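Side-chain contacts in tryptophanyl-tRNA synthetase (Thermus thermophilus, PDB 2EL7), which probably catalyses the ATP-dependent attachment of tryptophan to its cognate tRNA, as a homodimeric class I aminoacyl-tRNA synthetase: residues 42-45 and 46-49; 126-129 and 130-133. All coordinates share one frame; numbering follows the deposited sequence.

Overall arrangement
Contact 1 (42-49) comes first along the chain, in the loop between strand 37-41 and helix 55-72; contact 2 (126-133) follows on helix 124-139. Both belong to the class I catalytic region, on the same side of the chain's centre, with their own centres about 10 Å apart. They touch directly: CD1 of Leu-126 packs 3.3 Å from O of Thr-48, and Tyr-44 CB meets Leu-132 CD2 at 4.1 Å. Gln-9 and Asp-136, predicted to bind ATP and L-tryptophan, lie nearby, and both contacts also reach the second subunit. The pair therefore joins the surroundings of the probable active site to the dimer interface.

Contact 1. Residues 42-45 and 46-49; sequences VDYH and ALTN
Asp-43 O accepts a backbone hydrogen bond from Ala-46 N at 3.0 Å (N-H...O angle 149°), in a turn that overlaps the one closed by His-45 N on Val-42 O. The donor stands well above the carbonyl plane, and the same turn brings Ala-46 CB to 3.3 Å from Asp-43 O. The carboxylate of Asp-43 is engaged outside the turn, where its OD1 is hydrogen-bonded to Ser-85. Tyr-44 repeats the i to i+3 pattern more loosely, its O receiving a weak bond from Leu-47 N. Between the same two residues the side chains make a light apolar contact: a branch methyl of Leu-47, CD1, approaches Tyr-44 CD2 obliquely at 4.2 Å. At His-45 the carbonyl faces Thr-48, whose N gives a second weak bond to O at 3.4 Å. Thr-48 OG1 bends back toward the same His-45 O, which fits a threonine hydroxyl returning to the preceding turn, but the modelled separation is so short that its exact geometry is doubtful. With chi1 at 180°, the imidazole of His-45 extends away from its own amide nitrogen and stacks on the ring of Tyr-129, close to Gln-9 of the predicted ATP site. The whole stretch leaves the C-terminal end of parallel strand 37-41 and is wedged between helices: Val-42 and Thr-48 rest on helix 124-139, Ala-46 on helix 55-72, and Tyr-44 on helix 89-99, while Trp-95 of the second subunit meets the Tyr-44 ring edge-to-face.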
loop_
_atom_site.group_PDB
_atom_site.type_symbol
_atom_site.label_atom_id
_atom_site.label_comp_id
_atom_site.label_asym_id
_atom_site.label_seq_id
_atom_site.Cartn_x
_atom_site.Cartn_y
_atom_site.Cartn_z
ATOM N N VAL A 42 -12.806 -9.065 3.890
ATOM C CA VAL A 42 -12.055 -8.022 3.188
ATOM C C VAL A 42 -12.681 -6.625 3.105
ATOM O O VAL A 42 -13.032 -6.158 2.026
ATOM C CB VAL A 42 -11.652 -8.498 1.752
ATOM C CG1 VAL A 42 -10.661 -9.634 1.855
ATOM C CG2 VAL A 42 -12.869 -8.950 0.974
ATOM N N ASP A 43 -12.735 -5.940 4.246
ATOM C CA ASP A 43 -13.333 -4.615 4.313
ATOM C C ASP A 43 -12.628 -3.598 3.407
ATOM O O ASP A 43 -13.275 -2.701 2.864
ATOM C CB ASP A 43 -13.393 -4.131 5.779
ATOM C CG ASP A 43 -12.028 -4.112 6.472
ATOM O OD1 ASP A 43 -11.932 -3.510 7.555
ATOM O OD2 ASP A 43 -11.050 -4.684 5.953
ATOM N N TYR A 44 -11.319 -3.745 3.219
ATOM C CA TYR A 44 -10.575 -2.847 2.338
ATOM C C TYR A 44 -11.057 -2.898 0.890
ATOM O O TYR A 44 -10.803 -1.973 0.129
ATOM C CB TYR A 44 -9.072 -3.155 2.380
ATOM C CG TYR A 44 -8.344 -2.405 3.480
ATOM C CD1 TYR A 44 -7.180 -2.920 4.060
ATOM C CD2 TYR A 44 -8.830 -1.189 3.954
ATOM C CE1 TYR A 44 -6.525 -2.245 5.091
ATOM C CE2 TYR A 44 -8.181 -0.499 4.983
ATOM C CZ TYR A 44 -7.034 -1.031 5.547
ATOM O OH TYR A 44 -6.406 -0.351 6.573
ATOM N N HIS A 45 -11.758 -3.971 0.517
ATOM C CA HIS A 45 -12.281 -4.127 -0.845
ATOM C C HIS A 45 -13.436 -3.146 -1.091
ATOM O O HIS A 45 -13.693 -2.753 -2.236
ATOM C CB HIS A 45 -12.738 -5.578 -1.054
ATOM C CG HIS A 45 -13.301 -5.874 -2.412
ATOM N ND1 HIS A 45 -12.775 -5.352 -3.578
ATOM C CD2 HIS A 45 -14.317 -6.689 -2.792
ATOM C CE1 HIS A 45 -13.442 -5.830 -4.614
ATOM N NE2 HIS A 45 -14.382 -6.644 -4.163
ATOM N N ALA A 46 -14.116 -2.742 -0.016
ATOM C CA ALA A 46 -15.225 -1.805 -0.146
ATOM C C ALA A 46 -14.727 -0.435 -0.609
ATOM O O ALA A 46 -15.433 0.244 -1.341
ATOM C CB ALA A 46 -15.975 -1.661 1.192
ATOM N N LEU A 47 -13.528 -0.023 -0.186
ATOM C CA LEU A 47 -12.987 1.288 -0.589
ATOM C C LEU A 47 -12.675 1.469 -2.087
ATOM O O LEU A 47 -12.455 2.596 -2.527
ATOM C CB LEU A 47 -11.716 1.637 0.192
ATOM C CG LEU A 47 -11.619 1.540 1.720
ATOM C CD1 LEU A 47 -10.414 2.328 2.185
ATOM C CD2 LEU A 47 -12.842 2.065 2.377
ATOM N N THR A 48 -12.655 0.384 -2.864
ATOM C CA THR A 48 -12.361 0.468 -4.305
ATOM C C THR A 48 -13.426 1.213 -5.123
ATOM O O THR A 48 -13.222 1.511 -6.301
ATOM C CB THR A 48 -12.133 -0.928 -4.916
ATOM O OG1 THR A 48 -12.996 -1.871 -4.285
ATOM C CG2 THR A 48 -10.732 -1.365 -4.702
ATOM N N ASN A 49 -14.563 1.508 -4.501
ATOM C CA ASN A 49 -15.607 2.292 -5.164
ATOM C C ASN A 49 -15.921 3.432 -4.176
ATOM O O ASN A 49 -16.986 3.475 -3.539
ATOM C CB ASN A 49 -16.811 1.402 -5.466
ATOM C CG ASN A 49 -16.463 0.284 -6.468
ATOM O OD1 ASN A 49 -16.158 0.550 -7.641
ATOM N ND2 ASN A 49 -16.486 -0.967 -5.998
#

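Contact 2. Residues 126-129 and 130-133; sequences LLMY and PVLQ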
loop_
_atom_site.group_PDB
_atom_site.type_symbol
_atom_site.label_atom_id
_atom_site.label_comp_id
_atom_site.label_asym_id
_atom_site.label_seq_id
_atom_site.Cartn_x
_atom_site.Cartn_y
_atom_site.Cartn_z
ATOM N N LEU A 126 -8.932 0.059 -8.335
ATOM C CA LEU A 126 -9.372 -1.052 -9.184
ATOM C C LEU A 126 -8.130 -1.750 -9.773
ATOM O O LEU A 126 -8.015 -2.985 -9.719
ATOM C CB LEU A 126 -10.255 -0.572 -10.365
ATOM C CG LEU A 126 -11.693 -0.038 -10.221
ATOM C CD1 LEU A 126 -12.280 -0.445 -8.852
ATOM C CD2 LEU A 126 -11.709 1.504 -10.414
ATOM N N LEU A 127 -7.204 -0.961 -10.332
ATOM C CA LEU A 127 -6.009 -1.543 -10.934
ATOM C C LEU A 127 -5.118 -2.307 -9.946
ATOM O O LEU A 127 -4.702 -3.431 -10.227
ATOM C CB LEU A 127 -5.155 -0.469 -11.630
ATOM C CG LEU A 127 -3.839 -0.994 -12.245
ATOM C CD1 LEU A 127 -4.158 -1.763 -13.517
ATOM C CD2 LEU A 127 -2.890 0.155 -12.571
ATOM N N MET A 128 -4.844 -1.690 -8.797
ATOM C CA MET A 128 -3.966 -2.266 -7.775
ATOM C C MET A 128 -4.589 -3.305 -6.811
ATOM O O MET A 128 -3.862 -3.958 -6.055
ATOM C CB MET A 128 -3.330 -1.132 -6.947
ATOM C CG MET A 128 -2.624 -0.066 -7.760
ATOM S SD MET A 128 -1.433 -0.820 -8.903
ATOM C CE MET A 128 -0.514 -1.843 -7.814
ATOM N N TYR A 129 -5.905 -3.487 -6.835
ATOM C CA TYR A 129 -6.503 -4.443 -5.897
ATOM C C TYR A 129 -5.919 -5.850 -5.938
ATOM O O TYR A 129 -5.700 -6.470 -4.894
ATOM C CB TYR A 129 -8.012 -4.527 -6.094
ATOM C CG TYR A 129 -8.716 -5.326 -5.019
ATOM C CD1 TYR A 129 -8.658 -4.938 -3.687
ATOM C CD2 TYR A 129 -9.433 -6.498 -5.339
ATOM C CE1 TYR A 129 -9.294 -5.698 -2.690
ATOM C CE2 TYR A 129 -10.066 -7.251 -4.360
ATOM C CZ TYR A 129 -9.994 -6.850 -3.039
ATOM O OH TYR A 129 -10.618 -7.608 -2.064
ATOM N N PRO A 130 -5.654 -6.387 -7.138
ATOM C CA PRO A 130 -5.093 -7.747 -7.134
ATOM C C PRO A 130 -3.769 -7.863 -6.370
ATOM O O PRO A 130 -3.475 -8.911 -5.780
ATOM C CB PRO A 130 -4.961 -8.068 -8.617
ATOM C CG PRO A 130 -6.152 -7.297 -9.214
ATOM C CD PRO A 130 -6.046 -5.969 -8.501
ATOM N N VAL A 131 -2.963 -6.800 -6.372
ATOM C CA VAL A 131 -1.689 -6.835 -5.639
ATOM C C VAL A 131 -1.986 -6.891 -4.132
ATOM O O VAL A 131 -1.323 -7.633 -3.397
ATOM C CB VAL A 131 -0.806 -5.621 -5.986
ATOM C CG1 VAL A 131 0.539 -5.693 -5.212
ATOM C CG2 VAL A 131 -0.539 -5.626 -7.500
ATOM N N LEU A 132 -3.013 -6.152 -3.688
ATOM C CA LEU A 132 -3.442 -6.171 -2.291
ATOM C C LEU A 132 -3.861 -7.596 -1.920
ATOM O O LEU A 132 -3.455 -8.107 -0.876
ATOM C CB LEU A 132 -4.620 -5.223 -2.071
ATOM C CG LEU A 132 -5.088 -4.999 -0.624
ATOM C CD1 LEU A 132 -3.989 -4.355 0.140
ATOM C CD2 LEU A 132 -6.326 -4.098 -0.577
ATOM N N GLN A 133 -4.655 -8.241 -2.780
ATOM C CA GLN A 133 -5.091 -9.616 -2.530
ATOM C C GLN A 133 -3.878 -10.568 -2.454
ATOM O O GLN A 133 -3.836 -11.487 -1.627
ATOM C CB GLN A 133 -6.031 -10.101 -3.633
ATOM C CG GLN A 133 -7.395 -9.436 -3.683
ATOM C CD GLN A 133 -8.267 -10.002 -4.817
ATOM O OE1 GLN A 133 -7.964 -9.822 -6.014
ATOM N NE2 GLN A 133 -9.338 -10.701 -4.444
#
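Helix 124-139 of the class I catalytic domain is kinked at Pro-130 and Val-131, and Tyr-129 and Gln-133 pack together across this break. Proline has no N-H to offer the preceding turn, and its CD faces Leu-127 O there at 3.4 Å. Across the break, Met-128 O takes two weak bonds, an i to i+3 bond from Val-131 N and the first i to i+4 bond from Leu-132 N; the first strong i to i+4 bond runs from Gln-133 N to Tyr-129 O (2.9 Å, nearly straight at 164°). Tyr-129 holds CG anti to its amide nitrogen (chi1 -171°), which carries the ring alongside the next turn. There Gln-133 CG lies over one face in a CH-pi contact, 3.9 Å from the ring centroid and offset toward the rim, and the amide runs on past the rim beside CE2 (CD to CE2 3.3 Å), its plane 25° from that of the ring. His-45 occupies the opposite face, while Leu-132 CD2 meets Tyr-129 CD1 obliquely at 4.0 Å. With an alanine in place of this tyrosine, the Gln-133 side chain and the His-45 imidazole would probably lose the ring that separates them and be freer to turn. Apart from backbone bonds, then, the contact relies on dispersion and pi interactions, with a glutamine methylene on one face of the ring and an imidazole on the other.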